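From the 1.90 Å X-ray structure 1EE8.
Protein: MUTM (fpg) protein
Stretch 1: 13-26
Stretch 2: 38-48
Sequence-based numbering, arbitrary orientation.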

# COMPACT_ATOMS: atom_id res chain seq x y z
N LEU A 13 3.21 -5.24 -24.32
CA LEU A 13 3.90 -5.29 -23.04
C LEU A 13 4.08 -6.68 -22.44
O LEU A 13 5.10 -6.94 -21.81
N ARG A 14 3.12 -7.57 -22.62
CA ARG A 14 3.23 -8.90 -22.02
C ARG A 14 4.55 -9.63 -22.23
O ARG A 14 5.12 -10.15 -21.27
N PRO A 15 5.07 -9.67 -23.47
CA PRO A 15 6.34 -10.36 -23.71
C PRO A 15 7.51 -9.64 -23.04
O PRO A 15 8.60 -10.21 -22.89
N LEU A 16 7.29 -8.40 -22.64
CA LEU A 16 8.33 -7.60 -22.01
C LEU A 16 8.30 -7.53 -20.49
O LEU A 16 9.32 -7.25 -19.86
N VAL A 17 7.15 -7.79 -19.88
CA VAL A 17 7.03 -7.69 -18.44
C VAL A 17 6.64 -8.96 -17.70
O VAL A 17 6.85 -9.06 -16.49
N LEU A 18 6.07 -9.92 -18.40
CA LEU A 18 5.64 -11.17 -17.78
C LEU A 18 6.74 -11.79 -16.93
O LEU A 18 7.87 -11.98 -17.39
N GLY A 19 6.43 -12.08 -15.67
CA GLY A 19 7.40 -12.70 -14.78
C GLY A 19 8.45 -11.78 -14.18
O GLY A 19 9.27 -12.21 -13.37
N GLN A 20 8.43 -10.51 -14.58
CA GLN A 20 9.38 -9.52 -14.07
C GLN A 20 8.94 -8.93 -12.74
O GLN A 20 7.75 -8.78 -12.47
N THR A 21 9.91 -8.59 -11.90
CA THR A 21 9.60 -7.99 -10.62
C THR A 21 9.36 -6.48 -10.77
O THR A 21 10.21 -5.75 -11.27
N LEU A 22 8.18 -6.03 -10.36
CA LEU A 22 7.89 -4.60 -10.41
C LEU A 22 8.51 -4.06 -9.13
O LEU A 22 7.91 -4.13 -8.05
N ARG A 23 9.73 -3.53 -9.24
CA ARG A 23 10.45 -3.00 -8.08
C ARG A 23 9.83 -1.74 -7.51
O ARG A 23 9.76 -1.57 -6.29
N GLN A 24 9.40 -0.84 -8.38
CA GLN A 24 8.79 0.39 -7.89
C GLN A 24 7.96 1.12 -8.93
O GLN A 24 8.13 0.92 -10.13
N VAL A 25 7.04 1.93 -8.43
CA VAL A 25 6.18 2.75 -9.27
C VAL A 25 6.56 4.14 -8.82
O VAL A 25 6.19 4.58 -7.73
N VAL A 26 7.31 4.82 -9.67
CA VAL A 26 7.81 6.13 -9.34
C VAL A 26 6.94 7.27 -9.85
O VAL A 26 6.58 7.32 -11.02
N LEU A 38 1.36 -0.31 -3.02
CA LEU A 38 0.81 -1.63 -2.82
C LEU A 38 1.38 -2.62 -3.83
O LEU A 38 1.57 -3.81 -3.53
N ALA A 39 1.66 -2.13 -5.02
CA ALA A 39 2.17 -2.94 -6.12
C ALA A 39 3.67 -3.19 -6.11
O ALA A 39 4.15 -4.11 -6.76
N GLU A 40 4.41 -2.37 -5.37
CA GLU A 40 5.86 -2.48 -5.33
C GLU A 40 6.45 -3.75 -4.72
O GLU A 40 5.97 -4.26 -3.69
N GLY A 41 7.49 -4.26 -5.37
CA GLY A 41 8.17 -5.45 -4.91
C GLY A 41 7.39 -6.72 -5.17
O GLY A 41 7.42 -7.64 -4.36
N ARG A 42 6.69 -6.78 -6.29
CA ARG A 42 5.90 -7.95 -6.63
C ARG A 42 6.15 -8.31 -8.09
O ARG A 42 6.37 -7.43 -8.93
N ARG A 43 6.10 -9.60 -8.40
CA ARG A 43 6.32 -10.01 -9.77
C ARG A 43 5.04 -9.85 -10.56
O ARG A 43 3.94 -10.00 -10.02
N ILE A 44 5.19 -9.49 -11.83
CA ILE A 44 4.04 -9.30 -12.70
C ILE A 44 3.67 -10.66 -13.27
O ILE A 44 4.44 -11.26 -14.02
N LEU A 45 2.49 -11.14 -12.91
CA LEU A 45 2.01 -12.44 -13.37
C LEU A 45 1.19 -12.39 -14.65
O LEU A 45 1.11 -13.37 -15.39
N GLU A 46 0.57 -11.24 -14.91
CA GLU A 46 -0.23 -11.08 -16.12
C GLU A 46 -0.60 -9.63 -16.35
O GLU A 46 -0.51 -8.80 -15.43
N VAL A 47 -0.99 -9.32 -17.58
CA VAL A 47 -1.43 -7.99 -17.95
C VAL A 47 -2.77 -8.21 -18.64
O VAL A 47 -2.82 -8.67 -19.78
N ASP A 48 -3.85 -7.94 -17.93
CA ASP A 48 -5.19 -8.13 -18.48
C ASP A 48 -5.79 -6.81 -18.94
O ASP A 48 -5.26 -5.73 -18.65

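The two stretches meet along an antiparallel ladder, and its register sets the faces of the paired side chains. Thr-21 pairs with Arg-43 as a non-hydrogen-bonded bridge and Leu-22 with Arg-42 as a hydrogen-bonded one, so the first pair projects to one face of the sheet and the second to the other. Several backbone bonds are short: Gln-20 O accepts from Ile-44 N at 2.7 Å, and Leu-22 N donates to Arg-42 O at 2.7 Å. Gly-19 N reaches Ile-44 O at 2.7 Å from the type II turn spanning Val-17 to Gln-20; with a phi of 79°, Gly-19 adopts a backbone conformation that favours glycine.

The apolar packing centres on Leu-22, Ile-44 and Val-17. Leu-22 (chi1 t, chi2 p) brings CD2 to 3.8 Å from Ala-39 CB, while its CB lies 4.2 Å from Ile-44 CG1. Ile-44 loses more area to the other stretch than any other residue here. Its m, t rotamer extends CD1 to 3.9 Å from Val-17 CB, so one side chain touches both the strand and the end of the helix. Val-17 (m) points toward the second stretch and also sets CG2 3.7 Å from Val-47 CG2, Val-47 being t and likewise directed inward. Leu-18, the first residue to leave helical phi/psi, starts sideways, but its off-well chi1 of -113° with chi2 m carries the side-chain end nearer: CD1 lies 3.3 Å from Leu-45 O, and CD2 is 4.5 Å from Val-47 CG2.

At the helical end, Arg-14 and Glu-46 both begin in unpromising directions, sideways and away respectively, yet their ends converge. Arg-14 (chi1 m, chi2 -149°, chi3 m) lays CG 3.7 Å from Val-47 CB before its guanidinium forms a salt bridge, NH1 to Glu-46 OE2 at 3.0 Å, with that oxygen at the edge of the group, near its plane. A weak hydrogen bond from Arg-14 NH1 to Glu-46 OE1, 3.2 Å, supplements it. Glu-46, with chi1 at -100° and chi2 m, also folds OE1 back to accept from Val-47 N at 2.9 Å.

Arg-43 (m, t, t, chi4 -75°) is extended until its tip meets the turn, where NH1 donates to Gly-19 O at 3.2 Å, an acceptor near the guanidinium plane. Thr-21 OG1 (chi1 m) lies over a face of that group, and its 3.1 Å approach to Arg-43 NH1 has too poor an angle for a hydrogen bond.

At the other end, Glu-40 (m, t) leaves its backbone sideways, but its end comes nearer, and OE1 accepts from Val-25 N at 2.9 Å with a 166° angle, a side chain serving a backbone amide. Water 1 donates to Glu-40 OE1 at 2.7 Å and accepts from Gln-24 NE2 at 2.9 Å, linking two side chains although Gln-24 points away overall. Arg-42 instead turns its NE to Leu-38 O, 2.7 Å away within its own stretch.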

# COMPACT_ATOMS: atom_id res chain seq x y z
CB LEU A 13 3.18 -4.40 -22.01
CG LEU A 13 3.14 -2.89 -22.22
CD1 LEU A 13 2.43 -2.24 -21.04
CD2 LEU A 13 4.55 -2.34 -22.35
CB ARG A 14 2.06 -9.80 -22.44
CG ARG A 14 0.74 -9.39 -21.79
CD ARG A 14 -0.18 -10.59 -21.57
NE ARG A 14 -0.42 -11.31 -22.81
CZ ARG A 14 -0.97 -12.52 -22.88
NH1 ARG A 14 -1.36 -13.15 -21.78
NH2 ARG A 14 -1.15 -13.08 -24.06
CB PRO A 15 6.49 -10.31 -25.23
CG PRO A 15 5.09 -10.07 -25.74
CD PRO A 15 4.51 -9.13 -24.72
CB LEU A 16 8.28 -6.16 -22.55
CG LEU A 16 8.38 -5.95 -24.06
CD1 LEU A 16 8.18 -4.46 -24.38
CD2 LEU A 16 9.74 -6.43 -24.56
CB VAL A 17 6.02 -6.61 -18.06
CG1 VAL A 17 6.32 -5.33 -18.82
CG2 VAL A 17 4.60 -7.09 -18.36
CB LEU A 18 5.18 -12.16 -18.85
CG LEU A 18 3.70 -12.54 -18.90
CD1 LEU A 18 3.41 -13.55 -17.80
CD2 LEU A 18 2.82 -11.32 -18.76
CB GLN A 20 9.54 -8.38 -15.08
CG GLN A 20 10.20 -8.77 -16.39
CD GLN A 20 11.67 -8.44 -16.42
OE1 GLN A 20 12.06 -7.26 -16.42
NE2 GLN A 20 12.51 -9.47 -16.44
CB THR A 21 10.75 -8.19 -9.60
OG1 THR A 21 10.88 -9.58 -9.29
CG2 THR A 21 10.46 -7.42 -8.32
CB LEU A 22 6.38 -4.36 -10.43
CG LEU A 22 5.94 -2.90 -10.22
CD1 LEU A 22 6.46 -2.02 -11.36
CD2 LEU A 22 4.42 -2.83 -10.15
CB ARG A 23 11.91 -2.73 -8.46
CG ARG A 23 12.70 -3.98 -8.84
CD ARG A 23 14.12 -3.62 -9.26
NE ARG A 23 14.97 -4.80 -9.40
CZ ARG A 23 16.18 -4.79 -9.95
NH1 ARG A 23 16.70 -3.66 -10.41
NH2 ARG A 23 16.88 -5.92 -10.02
CB GLN A 24 9.88 1.32 -7.34
CG GLN A 24 11.27 1.14 -7.95
CD GLN A 24 12.32 2.09 -7.36
OE1 GLN A 24 13.50 2.04 -7.73
NE2 GLN A 24 11.90 2.96 -6.45
CB VAL A 25 4.68 2.52 -8.98
CG1 VAL A 25 3.84 3.33 -9.97
CG2 VAL A 25 4.35 1.04 -9.10
CB VAL A 26 9.25 6.30 -9.89
CG1 VAL A 26 9.88 7.58 -9.35
CG2 VAL A 26 10.08 5.08 -9.50
CB LEU A 38 -0.71 -1.57 -2.97
CG LEU A 38 -1.54 -2.41 -2.01
CD1 LEU A 38 -1.27 -1.95 -0.59
CD2 LEU A 38 -3.01 -2.27 -2.35
CB ALA A 39 1.78 -2.29 -7.45
CB GLU A 40 6.45 -1.24 -4.66
CG GLU A 40 6.16 0.03 -5.45
CD GLU A 40 6.78 1.27 -4.81
OE1 GLU A 40 7.15 2.19 -5.56
OE2 GLU A 40 6.90 1.31 -3.57
CB ARG A 42 4.40 -7.67 -6.44
CG ARG A 42 4.00 -7.29 -5.03
CD ARG A 42 2.53 -6.92 -5.00
NE ARG A 42 2.11 -6.41 -3.69
CZ ARG A 42 1.83 -7.17 -2.63
NH1 ARG A 42 1.91 -8.49 -2.70
NH2 ARG A 42 1.45 -6.60 -1.51
CB ARG A 43 6.80 -11.46 -9.84
CG ARG A 43 8.22 -11.62 -9.35
CD ARG A 43 8.68 -13.06 -9.36
NE ARG A 43 10.03 -13.15 -8.81
CZ ARG A 43 11.13 -12.79 -9.46
NH1 ARG A 43 11.06 -12.31 -10.69
NH2 ARG A 43 12.32 -12.88 -8.85
CB ILE A 44 4.40 -8.33 -13.85
CG1 ILE A 44 4.77 -6.96 -13.27
CG2 ILE A 44 3.22 -8.22 -14.83
CD1 ILE A 44 5.17 -5.93 -14.30
CB LEU A 45 1.18 -13.09 -12.26
CG LEU A 45 1.92 -13.19 -10.92
CD1 LEU A 45 1.05 -13.92 -9.91
CD2 LEU A 45 3.24 -13.92 -11.12
CB GLU A 46 -1.52 -11.89 -16.03
CG GLU A 46 -1.49 -13.22 -16.75
CD GLU A 46 -1.53 -13.08 -18.27
OE1 GLU A 46 -1.39 -11.95 -18.79
OE2 GLU A 46 -1.70 -14.12 -18.94
CB VAL A 47 -0.45 -7.30 -18.94
CG1 VAL A 47 -0.93 -5.88 -19.26
CG2 VAL A 47 0.95 -7.26 -18.34
CB ASP A 48 -6.12 -8.76 -17.44
CG ASP A 48 -5.63 -10.11 -16.95
OD1 ASP A 48 -5.18 -10.92 -17.78
OD2 ASP A 48 -5.70 -10.35 -15.73
O HOH W 1 9.47 3.55 -5.07